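Long-range contacts in Alpha/beta hydrolase fold-3 domain-containing protein (Enterococcus faecalis, PDB 2QRU), which is functionally uncharacterised but probably acts as a hydrolase of the alpha/beta hydrolase superfamily: residues Thr16-Pro21 against Gly41-Leu46; Glu25-Val30 against Gly58-Ala63; Leu62-Leu67 against Arg79-Thr84; Gly99-Ser104 against Val128-Tyr133; Lys208-Cys213 against Arg234-Ser239. One frame throughout, in Å; residues are numbered along the deposited sequence.

Interaction 1 (Thr16-Pro21 against Gly41-Leu46); sequences TVTIYP and GTKSDL. With EDO (1,2-ethanediol), chain G.
Strand 16-20 and the 3-10 turn 43-45 stay apart as backbones, the nearest CA atoms being those of Thr18 and Lys43 at 7.4 Å, and side chains and waters span the gap. Lys43 leaves its backbone with CG between the N and the carbonyl carbon, runs extended, then bends at its last torsion (chi4 -58°), which turns NZ onto Thr16. NZ donates to Thr16 OG1 at 2.9 Å, the two side chains crossing at about a right angle, and Asp65 binds both partners, NZ through OD1 and Thr16 OG1 through OD2. Along the way Lys43 CE passes 3.2 Å from Thr18 OG1. In the alpha/beta hydrolase fold, strand 16-20 is antiparallel to strand 59-64, while 41-46 belongs to the loop between strand 28-33 and helix 48-55. Thr42 OG1 accepts from Ser44 N (3.0 Å), an ST turn. Tyr20 meets Leu46 tip to tip, CE1 to CD2 at 3.7 Å; Tyr20 OH is tied by one water to Lys43 O and by another to Leu46 O. Thr18 OG1, bonded to Asn8 OD1, is joined by a third water to Ser44 OG. Asp45 OD2 accepts from O2 of a bound ethanediol at 2.7 Å and from Gly35 N.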
# COMPACT_ATOMS: atom_id res chain seq x y z
N THR A 16 -12.36 -9.04 1.08
CA THR A 16 -12.04 -9.81 2.27
C THR A 16 -10.88 -9.15 3.00
O THR A 16 -10.09 -8.41 2.40
CB THR A 16 -11.71 -11.28 1.97
OG1 THR A 16 -10.44 -11.36 1.32
CG2 THR A 16 -12.78 -11.93 1.09
N VAL A 17 -10.80 -9.45 4.29
CA VAL A 17 -9.76 -8.94 5.17
C VAL A 17 -9.21 -10.13 5.95
O VAL A 17 -9.98 -11.02 6.35
CB VAL A 17 -10.32 -7.84 6.11
CG1 VAL A 17 -11.51 -8.36 6.93
CG2 VAL A 17 -9.20 -7.24 7.01
N THR A 18 -7.89 -10.20 6.09
CA THR A 18 -7.24 -11.17 6.99
C THR A 18 -6.95 -10.44 8.30
O THR A 18 -6.28 -9.39 8.29
CB THR A 18 -5.94 -11.75 6.38
OG1 THR A 18 -6.23 -12.45 5.16
CG2 THR A 18 -5.28 -12.75 7.35
N ILE A 19 -7.51 -10.96 9.38
CA ILE A 19 -7.41 -10.34 10.72
C ILE A 19 -6.35 -11.08 11.55
O ILE A 19 -6.39 -12.31 11.66
CB ILE A 19 -8.78 -10.40 11.44
CG1 ILE A 19 -9.85 -9.71 10.61
CG2 ILE A 19 -8.72 -9.79 12.84
CD1 ILE A 19 -11.25 -10.10 10.93
N TYR A 20 -5.41 -10.34 12.13
CA TYR A 20 -4.43 -10.91 13.04
C TYR A 20 -4.62 -10.23 14.40
O TYR A 20 -4.11 -9.14 14.61
CB TYR A 20 -3.01 -10.61 12.54
CG TYR A 20 -2.61 -11.11 11.16
CD1 TYR A 20 -2.93 -10.37 10.01
CD2 TYR A 20 -1.83 -12.26 11.02
CE1 TYR A 20 -2.51 -10.80 8.76
CE2 TYR A 20 -1.42 -12.70 9.79
CZ TYR A 20 -1.75 -11.96 8.66
OH TYR A 20 -1.35 -12.38 7.42
N PRO A 21 -5.40 -10.84 15.30
CA PRO A 21 -5.69 -10.21 16.60
C PRO A 21 -4.48 -10.09 17.54
O PRO A 21 -3.53 -10.87 17.48
CB PRO A 21 -6.74 -11.16 17.23
CG PRO A 21 -7.21 -12.05 16.12
CD PRO A 21 -6.09 -12.13 15.13
N GLY A 41 -0.80 -9.09 -6.83
CA GLY A 41 -0.45 -9.20 -5.42
C GLY A 41 -1.62 -9.49 -4.50
O GLY A 41 -2.76 -9.67 -4.96
N THR A 42 -1.33 -9.49 -3.20
CA THR A 42 -2.21 -10.08 -2.24
C THR A 42 -1.95 -9.53 -0.84
O THR A 42 -0.80 -9.27 -0.49
CB THR A 42 -2.02 -11.63 -2.25
OG1 THR A 42 -2.79 -12.22 -1.21
CG2 THR A 42 -0.54 -11.99 -2.04
N LYS A 43 -3.03 -9.33 -0.08
CA LYS A 43 -2.96 -9.06 1.37
C LYS A 43 -2.08 -10.06 2.10
O LYS A 43 -1.55 -9.78 3.17
CB LYS A 43 -4.35 -9.05 2.02
CG LYS A 43 -5.19 -10.35 1.84
CD LYS A 43 -6.53 -10.24 2.55
CE LYS A 43 -7.39 -11.53 2.33
NZ LYS A 43 -7.61 -11.77 0.87
N SER A 44 -1.96 -11.27 1.53
CA SER A 44 -1.07 -12.30 2.05
C SER A 44 0.44 -12.02 1.93
O SER A 44 1.23 -12.80 2.46
CB SER A 44 -1.41 -13.64 1.38
OG SER A 44 -2.79 -13.91 1.54
N ASP A 45 0.85 -10.91 1.28
CA ASP A 45 2.29 -10.60 1.16
C ASP A 45 2.85 -10.02 2.46
O ASP A 45 4.04 -9.76 2.56
CB ASP A 45 2.64 -9.70 -0.04
CG ASP A 45 2.23 -8.23 0.15
OD1 ASP A 45 1.91 -7.82 1.29
OD2 ASP A 45 2.28 -7.48 -0.85
N LEU A 46 1.98 -9.81 3.45
CA LEU A 46 2.38 -9.14 4.69
C LEU A 46 3.44 -10.00 5.40
O LEU A 46 3.18 -11.15 5.77
CB LEU A 46 1.17 -8.95 5.59
CG LEU A 46 1.45 -8.44 7.02
CD1 LEU A 46 2.15 -7.06 7.04
CD2 LEU A 46 0.15 -8.40 7.80
C1 EDO G . 4.04 -8.85 -3.40
O1 EDO G . 4.60 -7.58 -3.04
C2 EDO G . 2.65 -8.56 -3.99
O2 EDO G . 1.55 -8.73 -3.09
O HOH W 1 -3.60 -13.17 4.11
O HOH W 2 -2.47 -11.18 5.41
O HOH W 3 1.60 -12.05 7.97

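Interaction 2 (Glu25-Val30 against Gly58-Ala63); sequences EPTNYV and GYTVLA
Asn28, Tyr29 and Val30 pair in parallel with Tyr59, Thr60 and Val61, their short strand axes 36° apart. Thr60 N donates to Asn28 O at 2.9 Å, and Val30 N to Thr60 O follows. Leu62 N to Val30 O closes the ladder at 2.8 Å. At the N-terminal end of the pairing, Asn28 N to Gly58 O (3.4 Å) is weak. On one face of the sheet Asn28 and Tyr59 lie side by side and point the same way, Asn28 CB 3.6 Å from Tyr59 CD1, with amide and ring planes 47° apart; Val30 CG2 reaches over to Tyr59 CB. The other face carries Tyr29, whose ring runs alongside Thr60 and meets Leu62 CD1 with its CD2 at 3.6 Å. Just before the strand, Thr27 holds OG1 anti to its backbone N (chi1 -171°). This OG1 donates to Asn28 O in the carbonyl plane, on a lone pair, at 3.0 Å, so that the oxygen is gripped by two donors. Thr60 OG1 lies 3.0 Å from Thr27 OG1, which Thr22 OG1 also bonds. Farther out, Gly58, at positive phi, is the C-prime residue of a Schellman motif ending helix 48-55. The paired strands belong to the beta-alpha-beta unit 28-33, 48-55, 59-64. Phe54 packs on Val30, Tyr59 and Val61, whereas Tyr29 and Leu62 face helix 74-93; strand 16-20 flanks 59-64, and strand 98-103 flanks 28-33.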
# COMPACT_ATOMS: atom_id res chain seq x y z
N GLU A 25 -7.82 -7.37 24.86
CA GLU A 25 -8.89 -6.41 24.55
C GLU A 25 -9.02 -5.40 25.71
O GLU A 25 -8.81 -5.76 26.88
CB GLU A 25 -10.22 -7.14 24.32
CG GLU A 25 -10.23 -8.08 23.11
CD GLU A 25 -11.52 -8.88 22.97
OE1 GLU A 25 -12.47 -8.65 23.76
OE2 GLU A 25 -11.60 -9.74 22.07
N PRO A 26 -9.36 -4.12 25.41
CA PRO A 26 -9.58 -3.52 24.08
C PRO A 26 -8.33 -3.51 23.20
O PRO A 26 -7.20 -3.63 23.68
CB PRO A 26 -9.98 -2.07 24.42
CG PRO A 26 -9.35 -1.82 25.78
CD PRO A 26 -9.56 -3.13 26.49
N THR A 27 -8.54 -3.33 21.90
CA THR A 27 -7.43 -3.30 20.97
C THR A 27 -7.51 -2.05 20.10
O THR A 27 -8.55 -1.39 20.03
CB THR A 27 -7.36 -4.62 20.13
OG1 THR A 27 -6.13 -4.65 19.37
CG2 THR A 27 -8.58 -4.77 19.20
N ASN A 28 -6.38 -1.70 19.50
CA ASN A 28 -6.30 -0.68 18.46
C ASN A 28 -6.08 -1.43 17.15
O ASN A 28 -5.86 -2.63 17.19
CB ASN A 28 -5.13 0.27 18.75
CG ASN A 28 -5.53 1.43 19.67
OD1 ASN A 28 -6.61 1.44 20.26
ND2 ASN A 28 -4.67 2.43 19.74
N TYR A 29 -6.14 -0.75 16.00
CA TYR A 29 -6.04 -1.45 14.74
C TYR A 29 -5.05 -0.80 13.79
O TYR A 29 -4.84 0.41 13.85
CB TYR A 29 -7.39 -1.46 14.02
CG TYR A 29 -8.45 -2.21 14.80
CD1 TYR A 29 -9.18 -1.57 15.80
CD2 TYR A 29 -8.69 -3.57 14.55
CE1 TYR A 29 -10.14 -2.26 16.54
CE2 TYR A 29 -9.65 -4.27 15.29
CZ TYR A 29 -10.37 -3.60 16.27
OH TYR A 29 -11.32 -4.27 17.00
N VAL A 30 -4.48 -1.60 12.90
CA VAL A 30 -3.77 -1.07 11.73
C VAL A 30 -4.28 -1.76 10.50
O VAL A 30 -4.33 -3.01 10.46
CB VAL A 30 -2.26 -1.29 11.82
CG1 VAL A 30 -1.56 -0.96 10.50
CG2 VAL A 30 -1.68 -0.42 12.90
N GLY A 58 0.26 -3.87 20.25
CA GLY A 58 -1.15 -3.68 20.61
C GLY A 58 -2.07 -3.31 19.47
O GLY A 58 -3.18 -2.85 19.71
N TYR A 59 -1.63 -3.52 18.23
CA TYR A 59 -2.47 -3.27 17.06
C TYR A 59 -2.88 -4.57 16.39
O TYR A 59 -2.05 -5.32 15.91
CB TYR A 59 -1.71 -2.39 16.04
CG TYR A 59 -1.35 -1.04 16.61
CD1 TYR A 59 -2.28 -0.00 16.63
CD2 TYR A 59 -0.10 -0.83 17.20
CE1 TYR A 59 -1.98 1.24 17.20
CE2 TYR A 59 0.22 0.42 17.76
CZ TYR A 59 -0.72 1.44 17.75
OH TYR A 59 -0.39 2.65 18.33
N THR A 60 -4.18 -4.82 16.36
CA THR A 60 -4.76 -5.87 15.54
C THR A 60 -4.58 -5.46 14.07
O THR A 60 -4.95 -4.36 13.67
CB THR A 60 -6.26 -6.06 15.87
OG1 THR A 60 -6.39 -6.65 17.17
CG2 THR A 60 -6.96 -6.95 14.83
N VAL A 61 -4.00 -6.36 13.27
CA VAL A 61 -3.73 -6.05 11.86
C VAL A 61 -4.89 -6.50 11.00
O VAL A 61 -5.36 -7.64 11.11
CB VAL A 61 -2.40 -6.69 11.38
CG1 VAL A 61 -2.19 -6.40 9.90
CG2 VAL A 61 -1.21 -6.14 12.19
N LEU A 62 -5.34 -5.60 10.14
CA LEU A 62 -6.43 -5.88 9.19
C LEU A 62 -5.82 -5.76 7.79
O LEU A 62 -5.64 -4.65 7.30
CB LEU A 62 -7.58 -4.89 9.38
CG LEU A 62 -8.11 -4.81 10.82
CD1 LEU A 62 -9.10 -3.68 11.00
CD2 LEU A 62 -8.71 -6.15 11.27
N ALA A 63 -5.46 -6.89 7.18
CA ALA A 63 -4.81 -6.89 5.88
C ALA A 63 -5.91 -6.97 4.82
O ALA A 63 -6.65 -7.95 4.77
CB ALA A 63 -3.85 -8.08 5.76

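Interaction 3 (Leu62-Leu67 against Arg79-Thr84); sequences LALDYL and RTLTET
Leu64 meets Thr84 with both of its methyls: CD1 lies 3.6 Å and CD2 3.7 Å from Thr84 CG2, the two side chains sliding past each other in opposite directions. Its chi1 (-169°) sets CG anti to the backbone N, and chi2 (58°) then places the methyls. CD2 of Leu64 also reaches Leu81 CD1 at 4.1 Å. Here the end of strand 59-64 lies against helix 74-93, the connection to strand 98-103 in the alpha/beta hydrolase sheet, where strand 28-33 runs between those two. The Thr84 hydroxyl is used within the helix: OG1, anti to the carbonyl carbon, donates to Thr80 O at 2.7 Å from 42° above the carbonyl plane. Thr84 N binds the same oxygen, and Asn13 ND2 also bonds Thr84 OG1. A water donates to Asp65 O (2.8 Å) and to Thr84 OG1 (3.0 Å), bridging strand end and helix. Farther on, Leu67 crosses Thr80 at about a right angle, CD1 set 3.8 Å from Thr80 CG2, while Thr80 OG1 bonds to His76 O within the helix.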
# COMPACT_ATOMS: atom_id res chain seq x y z
N LEU A 62 -5.34 -5.60 10.14
CA LEU A 62 -6.43 -5.88 9.19
C LEU A 62 -5.82 -5.76 7.79
O LEU A 62 -5.64 -4.65 7.30
CB LEU A 62 -7.58 -4.89 9.38
CG LEU A 62 -8.11 -4.81 10.82
CD1 LEU A 62 -9.10 -3.68 11.00
CD2 LEU A 62 -8.71 -6.15 11.27
N ALA A 63 -5.46 -6.89 7.18
CA ALA A 63 -4.81 -6.89 5.88
C ALA A 63 -5.91 -6.97 4.82
O ALA A 63 -6.65 -7.95 4.77
CB ALA A 63 -3.85 -8.08 5.76
N LEU A 64 -6.02 -5.93 3.99
CA LEU A 64 -7.27 -5.71 3.25
C LEU A 64 -7.14 -5.90 1.72
O LEU A 64 -6.14 -5.50 1.12
CB LEU A 64 -7.78 -4.27 3.56
CG LEU A 64 -9.17 -3.84 3.13
CD1 LEU A 64 -10.25 -4.76 3.74
CD2 LEU A 64 -9.46 -2.35 3.47
N ASP A 65 -8.17 -6.50 1.11
CA ASP A 65 -8.21 -6.59 -0.35
C ASP A 65 -8.48 -5.24 -0.98
O ASP A 65 -9.24 -4.44 -0.43
CB ASP A 65 -9.38 -7.48 -0.82
CG ASP A 65 -9.17 -8.97 -0.58
OD1 ASP A 65 -8.07 -9.46 -0.28
OD2 ASP A 65 -10.19 -9.69 -0.73
N TYR A 66 -7.93 -5.02 -2.18
CA TYR A 66 -8.42 -3.95 -3.04
C TYR A 66 -8.46 -4.41 -4.51
O TYR A 66 -7.78 -5.38 -4.90
CB TYR A 66 -7.59 -2.69 -2.80
CG TYR A 66 -6.09 -2.83 -3.04
CD1 TYR A 66 -5.57 -2.81 -4.35
CD2 TYR A 66 -5.19 -2.97 -1.95
CE1 TYR A 66 -4.20 -2.91 -4.59
CE2 TYR A 66 -3.81 -3.05 -2.19
CZ TYR A 66 -3.32 -3.01 -3.49
OH TYR A 66 -1.96 -3.06 -3.71
N LEU A 67 -9.29 -3.75 -5.30
CA LEU A 67 -9.44 -4.13 -6.71
C LEU A 67 -8.16 -3.87 -7.50
O LEU A 67 -7.38 -2.93 -7.17
CB LEU A 67 -10.65 -3.40 -7.33
CG LEU A 67 -11.99 -3.86 -6.76
CD1 LEU A 67 -13.08 -2.95 -7.30
CD2 LEU A 67 -12.31 -5.35 -7.11
N ARG A 79 -12.28 4.63 -5.13
CA ARG A 79 -13.64 4.76 -4.62
C ARG A 79 -14.04 3.51 -3.81
O ARG A 79 -14.59 3.61 -2.70
CB ARG A 79 -14.61 4.92 -5.81
CG ARG A 79 -16.05 5.18 -5.47
CD ARG A 79 -16.78 5.67 -6.75
NE ARG A 79 -15.91 6.61 -7.48
CZ ARG A 79 -15.48 6.48 -8.75
NH1 ARG A 79 -15.87 5.46 -9.52
NH2 ARG A 79 -14.67 7.41 -9.25
N THR A 80 -13.77 2.34 -4.38
CA THR A 80 -14.07 1.06 -3.73
C THR A 80 -13.28 0.89 -2.42
O THR A 80 -13.80 0.34 -1.45
CB THR A 80 -13.87 -0.11 -4.70
OG1 THR A 80 -14.78 0.04 -5.79
CG2 THR A 80 -14.15 -1.45 -4.00
N LEU A 81 -12.05 1.40 -2.38
CA LEU A 81 -11.23 1.30 -1.17
C LEU A 81 -11.90 2.10 -0.03
O LEU A 81 -11.99 1.63 1.10
CB LEU A 81 -9.80 1.75 -1.45
CG LEU A 81 -8.85 1.73 -0.25
CD1 LEU A 81 -8.80 0.36 0.44
CD2 LEU A 81 -7.44 2.23 -0.66
N THR A 82 -12.43 3.29 -0.36
CA THR A 82 -13.13 4.09 0.64
C THR A 82 -14.36 3.33 1.13
O THR A 82 -14.54 3.15 2.34
CB THR A 82 -13.55 5.44 0.06
OG1 THR A 82 -12.40 6.13 -0.43
CG2 THR A 82 -14.22 6.28 1.13
N GLU A 83 -15.14 2.81 0.19
CA GLU A 83 -16.30 1.97 0.53
C GLU A 83 -15.90 0.84 1.48
O GLU A 83 -16.58 0.57 2.50
CB GLU A 83 -16.94 1.35 -0.72
CG GLU A 83 -18.16 0.47 -0.36
CD GLU A 83 -18.76 -0.33 -1.53
OE1 GLU A 83 -17.99 -0.71 -2.45
OE2 GLU A 83 -19.99 -0.60 -1.48
N THR A 84 -14.84 0.14 1.10
CA THR A 84 -14.35 -1.02 1.84
C THR A 84 -13.93 -0.63 3.25
O THR A 84 -14.26 -1.33 4.23
CB THR A 84 -13.18 -1.71 1.10
OG1 THR A 84 -13.61 -2.05 -0.23
CG2 THR A 84 -12.76 -2.98 1.84
O HOH W 4 -10.82 -2.29 -1.32

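Interaction 4 (Gly99-Ser104 against Val128-Tyr133); sequences GLCGRS and VNFYGY
Arg103 and Tyr131 lie side by side and point the same way, but the guanidinium and ring planes stand 88° apart. Their polar ends converge on Asp250, whose OD1 takes a salt bridge from Arg103 NE and a hydrogen bond with Tyr131 OH. Ser104 CB sits at the edge of the same Tyr131 ring, 3.9 Å from CD1, while Phe130 CB lies over the rim of one face. Upstream, Cys101 SG approaches the Phe130 ring at its edge, 5.2 Å from the centroid and 83° off the normal. These side chains hang on a parallel ladder that includes Gly102 N to Val128 O (3.0 Å) and Ser104 N to Phe130 O (2.8 Å). Asn129, in the strand, accepts through OD1 from Gly132 N beyond it at 2.9 Å, an Asx motif. Ser104, at positive phi (54°) between strand 98-103 and helix 105-119, fits the nucleophile elbow (GxSxG) of alpha/beta hydrolases. Its OG bonds to His249 NE2, and a water joins it to Tyr133 OH. The turn at Ser104, pinned by the backbone bond from its N, would present the hydroxyl to His249, consistent with a Ser-His-Asp triad with Asp221.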
# COMPACT_ATOMS: atom_id res chain seq x y z
N GLY A 99 -4.41 2.97 12.73
CA GLY A 99 -3.40 3.50 11.82
C GLY A 99 -3.49 2.81 10.48
O GLY A 99 -4.22 1.82 10.33
N LEU A 100 -2.74 3.31 9.51
CA LEU A 100 -2.70 2.64 8.20
C LEU A 100 -1.25 2.28 7.91
O LEU A 100 -0.32 2.98 8.32
CB LEU A 100 -3.21 3.53 7.09
CG LEU A 100 -4.67 4.02 7.23
CD1 LEU A 100 -4.98 5.06 6.11
CD2 LEU A 100 -5.67 2.87 7.20
N CYS A 101 -1.04 1.22 7.12
CA CYS A 101 0.31 0.87 6.67
C CYS A 101 0.22 0.41 5.23
O CYS A 101 -0.66 -0.38 4.88
CB CYS A 101 0.86 -0.26 7.53
SG CYS A 101 2.52 -0.88 7.02
N GLY A 102 1.11 0.91 4.39
CA GLY A 102 1.03 0.61 2.93
C GLY A 102 2.39 0.24 2.37
O GLY A 102 3.40 0.88 2.71
N ARG A 103 2.39 -0.75 1.48
CA ARG A 103 3.61 -1.25 0.86
C ARG A 103 3.56 -0.87 -0.63
O ARG A 103 2.69 -1.37 -1.37
CB ARG A 103 3.60 -2.76 1.00
CG ARG A 103 4.74 -3.44 0.29
CD ARG A 103 4.73 -4.95 0.61
NE ARG A 103 5.82 -5.70 0.02
CZ ARG A 103 6.04 -6.98 0.34
NH1 ARG A 103 5.24 -7.54 1.26
NH2 ARG A 103 7.04 -7.68 -0.20
N SER A 104 4.49 -0.02 -1.07
CA SER A 104 4.61 0.41 -2.46
C SER A 104 3.29 1.01 -2.98
O SER A 104 2.83 2.05 -2.46
CB SER A 104 5.17 -0.71 -3.35
OG SER A 104 5.49 -0.17 -4.62
N VAL A 128 2.10 4.46 8.08
CA VAL A 128 3.43 3.88 7.91
C VAL A 128 3.57 3.61 6.41
O VAL A 128 2.79 2.87 5.82
CB VAL A 128 3.59 2.56 8.74
CG1 VAL A 128 4.97 1.92 8.48
CG2 VAL A 128 3.36 2.82 10.25
N ASN A 129 4.51 4.31 5.79
CA ASN A 129 4.76 4.23 4.36
C ASN A 129 6.05 3.45 4.07
O ASN A 129 7.13 3.91 4.43
CB ASN A 129 4.97 5.64 3.81
CG ASN A 129 5.45 5.60 2.39
OD1 ASN A 129 4.82 4.97 1.56
ND2 ASN A 129 6.56 6.28 2.10
N PHE A 130 5.91 2.30 3.41
CA PHE A 130 7.04 1.57 2.83
C PHE A 130 7.08 1.90 1.35
O PHE A 130 6.29 1.33 0.57
CB PHE A 130 6.86 0.07 3.06
CG PHE A 130 7.19 -0.33 4.46
CD1 PHE A 130 8.52 -0.65 4.78
CD2 PHE A 130 6.21 -0.42 5.41
CE1 PHE A 130 8.87 -1.01 6.11
CE2 PHE A 130 6.53 -0.79 6.73
CZ PHE A 130 7.85 -1.09 7.09
N TYR A 131 7.97 2.84 0.98
CA TYR A 131 8.31 3.17 -0.42
C TYR A 131 7.09 3.34 -1.36
O TYR A 131 7.06 2.87 -2.51
CB TYR A 131 9.38 2.21 -0.96
CG TYR A 131 9.22 0.75 -0.58
CD1 TYR A 131 8.37 -0.09 -1.29
CD2 TYR A 131 9.91 0.22 0.52
CE1 TYR A 131 8.23 -1.45 -0.94
CE2 TYR A 131 9.75 -1.13 0.89
CZ TYR A 131 8.91 -1.95 0.17
OH TYR A 131 8.83 -3.31 0.53
N GLY A 132 6.10 4.06 -0.83
CA GLY A 132 4.94 4.47 -1.65
C GLY A 132 5.23 5.78 -2.39
O GLY A 132 6.39 6.21 -2.56
N TYR A 133 4.14 6.44 -2.79
CA TYR A 133 4.21 7.63 -3.63
C TYR A 133 2.93 8.43 -3.51
O TYR A 133 1.91 7.90 -3.05
CB TYR A 133 4.52 7.25 -5.06
CG TYR A 133 3.86 5.99 -5.58
CD1 TYR A 133 4.48 4.73 -5.43
CD2 TYR A 133 2.65 6.06 -6.30
CE1 TYR A 133 3.89 3.56 -5.94
CE2 TYR A 133 2.06 4.89 -6.79
CZ TYR A 133 2.70 3.66 -6.63
OH TYR A 133 2.14 2.50 -7.15
O HOH W 5 3.84 0.37 -7.35

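Interaction 5 (Lys208-Cys213 against Arg234-Ser239); sequences KTFPPC and RTIPES
Ile236 and Cys213 form the dense half of this contact. In Ile236, chi1 (-60°) puts CG1 anti to the carbonyl carbon and chi2 (-179°) extends CD1, which lies 3.9 Å from both Cys213 CB and Phe210 CD2. Its other branch, CG2, presses to 3.1 Å from Pro211 O and also touches Phe210 CB. Next to it, Pro237 CG rests 3.3 Å from Lys208 O. The segments come from the loop leading into strand 213-218 and from the turn between helix 227-235 and strand 240-244, so the contact lies where the last two parallel strands of the sheet begin; Cys213 pairs onward with the backbone of Thr240. Phe210 turns its ring to helix 105-119.

Toward solvent the fit is looser. The Lys208 side chain stretches out beyond CG with its end leading away, touching Thr235 chiefly through CG. Pro212 CB lies 3.6 Å from the backbone O of Glu238, an exposed residue.

Polar links run beside the apolar patch. Ser239 OG accepts from Cys213 N at 2.8 Å, with an N-H...O angle of 150°, and gives its own proton to Pro237 O (3.0 Å), from 60° above the carbonyl plane. A water donates to Phe210 O and to Pro237 O, bridging the two segments. One hydroxyl thus serves as acceptor across the contact and donor within its own turn, and Pro237 O is met by both hydroxyl and water.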
# COMPACT_ATOMS: atom_id res chain seq x y z
N LYS A 208 0.16 18.28 4.31
CA LYS A 208 0.34 19.06 5.55
C LYS A 208 -0.78 18.86 6.58
O LYS A 208 -0.58 19.14 7.75
CB LYS A 208 0.54 20.55 5.24
CG LYS A 208 1.91 20.79 4.65
CD LYS A 208 2.12 22.26 4.29
CE LYS A 208 3.49 22.40 3.65
NZ LYS A 208 3.72 23.81 3.26
N THR A 209 -1.94 18.41 6.11
CA THR A 209 -3.09 18.10 6.98
C THR A 209 -3.10 16.65 7.53
O THR A 209 -3.99 16.31 8.36
CB THR A 209 -4.43 18.32 6.28
OG1 THR A 209 -4.68 17.26 5.35
CG2 THR A 209 -4.48 19.68 5.58
N PHE A 210 -2.15 15.83 7.10
CA PHE A 210 -2.17 14.40 7.42
C PHE A 210 -1.63 14.11 8.83
O PHE A 210 -0.85 14.92 9.39
CB PHE A 210 -1.36 13.59 6.36
CG PHE A 210 -2.15 13.24 5.11
CD1 PHE A 210 -3.34 13.91 4.79
CD2 PHE A 210 -1.67 12.26 4.23
CE1 PHE A 210 -4.04 13.59 3.60
CE2 PHE A 210 -2.36 11.94 3.06
CZ PHE A 210 -3.54 12.60 2.74
N PRO A 211 -2.01 12.95 9.40
CA PRO A 211 -1.48 12.53 10.70
C PRO A 211 -0.02 12.00 10.58
O PRO A 211 0.43 11.70 9.47
CB PRO A 211 -2.39 11.36 11.10
CG PRO A 211 -2.92 10.80 9.85
CD PRO A 211 -2.95 11.95 8.83
N PRO A 212 0.68 11.82 11.72
CA PRO A 212 2.11 11.46 11.67
C PRO A 212 2.40 10.20 10.91
O PRO A 212 1.66 9.19 11.01
CB PRO A 212 2.50 11.27 13.14
CG PRO A 212 1.54 12.27 13.83
CD PRO A 212 0.25 11.99 13.10
N CYS A 213 3.48 10.26 10.15
CA CYS A 213 3.83 9.17 9.28
C CYS A 213 5.29 8.72 9.52
O CYS A 213 6.21 9.58 9.72
CB CYS A 213 3.62 9.64 7.83
SG CYS A 213 4.12 8.35 6.63
N ARG A 234 8.54 14.03 5.47
CA ARG A 234 9.05 15.38 5.81
C ARG A 234 7.97 16.45 5.65
O ARG A 234 7.91 17.43 6.41
CB ARG A 234 10.31 15.71 5.00
CG ARG A 234 11.49 14.92 5.48
CD ARG A 234 12.66 15.00 4.53
NE ARG A 234 13.80 14.24 5.04
CZ ARG A 234 14.92 14.01 4.36
NH1 ARG A 234 15.07 14.45 3.11
NH2 ARG A 234 15.93 13.33 4.93
N THR A 235 7.08 16.26 4.69
CA THR A 235 6.04 17.27 4.44
C THR A 235 4.85 17.05 5.35
O THR A 235 4.22 18.01 5.82
CB THR A 235 5.63 17.23 2.96
OG1 THR A 235 6.81 17.58 2.19
CG2 THR A 235 4.54 18.25 2.67
N ILE A 236 4.53 15.77 5.60
CA ILE A 236 3.53 15.48 6.64
C ILE A 236 4.13 15.92 7.99
O ILE A 236 5.27 15.56 8.28
CB ILE A 236 3.16 13.98 6.64
CG1 ILE A 236 2.60 13.59 5.26
CG2 ILE A 236 2.20 13.69 7.80
CD1 ILE A 236 2.17 12.12 5.13
N PRO A 237 3.42 16.73 8.79
CA PRO A 237 4.04 17.18 10.06
C PRO A 237 4.35 16.06 11.07
O PRO A 237 3.70 14.99 11.04
CB PRO A 237 2.97 18.10 10.68
CG PRO A 237 2.14 18.52 9.53
CD PRO A 237 2.07 17.34 8.63
N GLU A 238 5.32 16.30 11.95
CA GLU A 238 5.61 15.35 13.06
C GLU A 238 5.93 13.93 12.54
O GLU A 238 5.65 12.92 13.21
CB GLU A 238 4.45 15.31 14.07
CG GLU A 238 3.99 16.70 14.57
CD GLU A 238 5.08 17.44 15.31
OE1 GLU A 238 6.02 16.79 15.82
OE2 GLU A 238 4.97 18.69 15.42
N SER A 239 6.52 13.87 11.35
CA SER A 239 6.80 12.61 10.67
C SER A 239 8.30 12.34 10.61
O SER A 239 9.14 13.20 10.96
CB SER A 239 6.13 12.60 9.27
OG SER A 239 4.70 12.65 9.41
O HOH W 6 0.98 14.95 11.42

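Overall arrangement
Interactions 1 to 4 all reach the same sheet, and interaction 5 sits at its far edge, its centre about 26 Å from that of interaction 1. Interactions 1 and 3 meet at Asp65, whose OD1 lies 2.6 Å from Lys43 NZ in a salt bridge. Interactions 2 and 3 share Leu62 and Ala63 on strand 59-64, and Tyr29 O to Gly99 N at 2.8 Å carries interaction 2 onto interaction 4. Asn129 CB against Cys213 SG, 4.0 Å apart, continues to interaction 5. The probable active site lies at interaction 4, where a phosphate ion, probably from the crystallisation liquor, sits beside Ser104. Interaction 1 approaches through a long, weak ion pair between Asp45 and Arg103.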